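Local coordinates for protein phospholipase A1 (PDB 4HYQ) that hydrolyses glycerophospholipids as a phospholipase A1, releasing the fatty acid at sn-1, and belongs to the GDSL (SGNH-hydrolase) family of lipases and acylhydrolases, at residues R144-N149 and E197-D202. Numbering follows the deposited sequence.
Sequences RFYKLN and EICSGD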
ATOM      1  N   ARG A 144       5.379  -0.505  -8.340  1.00 14.30           N
ATOM      2  CA  ARG A 144       6.330  -1.514  -8.785  1.00 14.58           C
ATOM      3  C   ARG A 144       7.552  -0.986  -8.047  1.00 14.34           C
ATOM      4  O   ARG A 144       7.686   0.225  -7.887  1.00 15.37           O
ATOM      5  CB  ARG A 144       6.569  -1.421 -10.285  1.00 18.16           C
ATOM      6  CG  ARG A 144       5.609  -2.213 -11.122  1.00 22.95           C
ATOM      7  CD  ARG A 144       5.970  -2.019 -12.586  1.00 27.91           C
ATOM      8  NE  ARG A 144       5.316  -2.995 -13.437  1.00 32.69           N
ATOM      9  CZ  ARG A 144       5.411  -3.012 -14.763  1.00 36.03           C
ATOM     10  NH1 ARG A 144       6.138  -2.097 -15.391  1.00 37.61           N
ATOM     11  NH2 ARG A 144       4.773  -3.945 -15.464  1.00 37.80           N
ATOM     12  N   PHE A 145       8.445  -1.858  -7.598  1.00 13.78           N
ATOM     13  CA  PHE A 145       9.591  -1.374  -6.835  1.00 14.74           C
ATOM     14  C   PHE A 145      10.783  -0.908  -7.658  1.00 14.45           C
ATOM     15  O   PHE A 145      11.500   0.008  -7.249  1.00 13.80           O
ATOM     16  CB  PHE A 145      10.085  -2.452  -5.858  1.00 14.51           C
ATOM     17  CG  PHE A 145       9.154  -2.729  -4.704  1.00 15.50           C
ATOM     18  CD1 PHE A 145       8.121  -1.851  -4.378  1.00 16.17           C
ATOM     19  CD2 PHE A 145       9.350  -3.860  -3.909  1.00 16.26           C
ATOM     20  CE1 PHE A 145       7.293  -2.097  -3.274  1.00 16.58           C
ATOM     21  CE2 PHE A 145       8.529  -4.116  -2.804  1.00 17.05           C
ATOM     22  CZ  PHE A 145       7.496  -3.226  -2.486  1.00 18.30           C
ATOM     23  N   TYR A 146      10.971  -1.516  -8.824  1.00 15.06           N
ATOM     24  CA  TYR A 146      12.131  -1.205  -9.642  1.00 16.94           C
ATOM     25  C   TYR A 146      11.960  -0.763 -11.076  1.00 19.69           C
ATOM     26  O   TYR A 146      10.993  -1.105 -11.748  1.00 19.74           O
ATOM     27  CB  TYR A 146      13.060  -2.418  -9.696  1.00 16.11           C
ATOM     28  CG  TYR A 146      13.682  -2.796  -8.387  1.00 15.28           C
ATOM     29  CD1 TYR A 146      13.141  -3.815  -7.605  1.00 15.67           C
ATOM     30  CD2 TYR A 146      14.821  -2.144  -7.935  1.00 15.65           C
ATOM     31  CE1 TYR A 146      13.731  -4.176  -6.400  1.00 16.36           C
ATOM     32  CE2 TYR A 146      15.417  -2.495  -6.730  1.00 15.94           C
ATOM     33  CZ  TYR A 146      14.870  -3.508  -5.975  1.00 17.56           C
ATOM     34  OH  TYR A 146      15.483  -3.859  -4.799  1.00 18.57           O
ATOM     35  N   LYS A 147      12.958  -0.011 -11.525  1.00 22.44           N
ATOM     36  CA  LYS A 147      13.057   0.419 -12.905  1.00 27.80           C
ATOM     37  C   LYS A 147      14.166  -0.519 -13.364  1.00 30.66           C
ATOM     38  O   LYS A 147      15.210  -0.616 -12.713  1.00 29.65           O
ATOM     39  CB  LYS A 147      13.537   1.864 -13.012  1.00 30.26           C
ATOM     40  CG  LYS A 147      13.544   2.389 -14.440  1.00 34.98           C
ATOM     41  CD  LYS A 147      12.126   2.417 -15.003  1.00 38.36           C
ATOM     42  CE  LYS A 147      12.108   2.814 -16.473  1.00 40.43           C
ATOM     43  NZ  LYS A 147      10.724   2.766 -17.028  1.00 41.64           N
ATOM     44  N   LEU A 148      13.935  -1.253 -14.442  1.00 33.29           N
ATOM     45  CA  LEU A 148      14.949  -2.172 -14.935  1.00 36.91           C
ATOM     46  C   LEU A 148      15.847  -1.372 -15.868  1.00 39.82           C
ATOM     47  O   LEU A 148      15.411  -0.921 -16.927  1.00 40.18           O
ATOM     48  CB  LEU A 148      14.285  -3.323 -15.683  1.00 37.64           C
ATOM     49  CG  LEU A 148      13.117  -3.956 -14.919  1.00 38.33           C
ATOM     50  CD1 LEU A 148      12.408  -4.965 -15.811  1.00 39.38           C
ATOM     51  CD2 LEU A 148      13.625  -4.615 -13.643  1.00 37.80           C
ATOM     52  N   ASN A 149      17.096  -1.182 -15.460  1.00 42.19           N
ATOM     53  CA  ASN A 149      18.044  -0.413 -16.258  1.00 45.18           C
ATOM     54  C   ASN A 149      19.440  -1.020 -16.192  1.00 46.32           C
ATOM     55  O   ASN A 149      19.632  -2.096 -15.626  1.00 46.96           O
ATOM     56  CB  ASN A 149      18.089   1.031 -15.759  1.00 45.59           C
ATOM     57  CG  ASN A 149      18.676   1.143 -14.367  1.00 46.00           C
ATOM     58  OD1 ASN A 149      19.050   0.142 -13.752  0.50 45.65           O
ATOM     59  ND2 ASN A 149      18.765   2.366 -13.862  1.00 47.35           N
ATOM     60  N   GLU A 197      10.560   4.715  -9.675  1.00 15.51           N
ATOM     61  CA  GLU A 197      10.884   3.505  -8.936  1.00 15.09           C
ATOM     62  C   GLU A 197      12.355   3.552  -8.520  1.00 14.82           C
ATOM     63  O   GLU A 197      13.068   4.499  -8.843  1.00 14.01           O
ATOM     64  CB  GLU A 197      10.639   2.272  -9.811  1.00 16.72           C
ATOM     65  CG  GLU A 197       9.228   2.156 -10.337  1.00 20.42           C
ATOM     66  CD  GLU A 197       9.072   2.723 -11.739  1.00 22.63           C
ATOM     67  OE1 GLU A 197       9.843   3.633 -12.117  1.00 23.15           O
ATOM     68  OE2 GLU A 197       8.164   2.259 -12.456  1.00 25.95           O
ATOM     69  N   ILE A 198      12.802   2.543  -7.780  1.00 14.20           N
ATOM     70  CA  ILE A 198      14.206   2.484  -7.370  1.00 14.27           C
ATOM     71  C   ILE A 198      15.001   2.240  -8.651  1.00 15.98           C
ATOM     72  O   ILE A 198      14.597   1.436  -9.489  1.00 15.77           O
ATOM     73  CB  ILE A 198      14.439   1.330  -6.378  1.00 14.67           C
ATOM     74  CG1 ILE A 198      13.662   1.606  -5.098  1.00 14.55           C
ATOM     75  CG2 ILE A 198      15.942   1.165  -6.079  1.00 14.93           C
ATOM     76  CD1 ILE A 198      13.469   0.378  -4.225  1.00 14.00           C
ATOM     77  N   CYS A 199      16.113   2.953  -8.791  1.00 18.19           N
ATOM     78  CA  CYS A 199      16.992   2.869  -9.958  1.00 20.82           C
ATOM     79  C   CYS A 199      16.494   3.735 -11.109  1.00 21.78           C
ATOM     80  O   CYS A 199      17.100   3.751 -12.180  1.00 21.94           O
ATOM     81  CB  CYS A 199      17.139   1.423 -10.446  1.00 23.99           C
ATOM     82  SG  CYS A 199      17.834   0.260  -9.223  1.00 27.87           S
ATOM     83  N   SER A 200      15.399   4.458 -10.892  1.00 19.84           N
ATOM     84  CA  SER A 200      14.838   5.310 -11.940  1.00 21.57           C
ATOM     85  C   SER A 200      15.603   6.612 -12.148  1.00 23.46           C
ATOM     86  O   SER A 200      15.518   7.218 -13.225  1.00 25.44           O
ATOM     87  CB  SER A 200      13.377   5.663 -11.631  1.00 19.86           C
ATOM     88  OG  SER A 200      13.283   6.516 -10.497  1.00 19.41           O
ATOM     89  N   GLY A 201      16.333   7.052 -11.129  1.00 22.76           N
ATOM     90  CA  GLY A 201      17.059   8.303 -11.235  1.00 24.07           C
ATOM     91  C   GLY A 201      16.252   9.445 -10.639  1.00 24.78           C
ATOM     92  O   GLY A 201      16.737  10.567 -10.514  1.00 26.18           O
ATOM     93  N   ASP A 202      15.002   9.159 -10.281  1.00 24.00           N
ATOM     94  CA  ASP A 202      14.113  10.145  -9.668  1.00 22.58           C
ATOM     95  C   ASP A 202      13.128   9.347  -8.816  1.00 20.19           C
ATOM     96  O   ASP A 202      11.906   9.506  -8.911  1.00 18.37           O
ATOM     97  CB  ASP A 202      13.359  10.936 -10.740  1.00 25.82           C
ATOM     98  CG  ASP A 202      12.577  12.101 -10.162  1.00 27.72           C
ATOM     99  OD1 ASP A 202      12.994  12.645  -9.113  1.00 30.55           O
ATOM    100  OD2 ASP A 202      11.551  12.482 -10.760  1.00 30.23           O
TER
HETATM  101  O   HOH W   1       5.380   1.723 -10.464  1.00 22.17           O
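Tyr146 and Ile198 form a single parallel beta bridge between two loops: Ile198 N donates to Phe145 O (2.9 Å), and Lys147 N to Ile198 O (3.0 Å). Segment 144-149 follows strand 136-140 and leads toward helix 158-181; segment 197-202 precedes helix 221-235. The bridge falls within a type II turn from Glu197 to Ser200, with Ile198 and Cys199 at its corners. The Tyr146 ring, with CG anti to the carbonyl carbon (chi1 -65°), lies beside Ile198, Tyr146 CE2 3.8 Å from Ile198 CG2. Cys199 SG stands at the edge of the same ring, 4.1 Å from Tyr146 CD2, a sulfur-aromatic contact. Glu197 CB packs on Tyr146 C; its chain bends at chi2, and OE1, bound by Gly195 N, stays 5.1 Å from Lys147 NZ, too far for a salt bridge. The aliphatic part of Lys147 passes Glu197 OE1, CD 3.9 Å from it, and CB rests on the turn, 4.0 Å from Ser200 CB. Ser200 OG donates to Glu197 O (2.6 Å) on a lone pair and accepts from Asp202 N in an ST turn, while Ser200 N also bonds Glu197 O. An alanine in place of Ser200 would probably leave Glu197 O with one donor fewer and Asp202 N without its acceptor, freeing the segment beyond the turn to shift. Outside the pair, Tyr146 OH hydrogen-bonds Tyr217 OH. Two backbone bonds, an apolar patch beside them and the Cys199-Cys152 disulfide, whose Cys152 belongs to the same loop as 144-149, thus tie these two loops together.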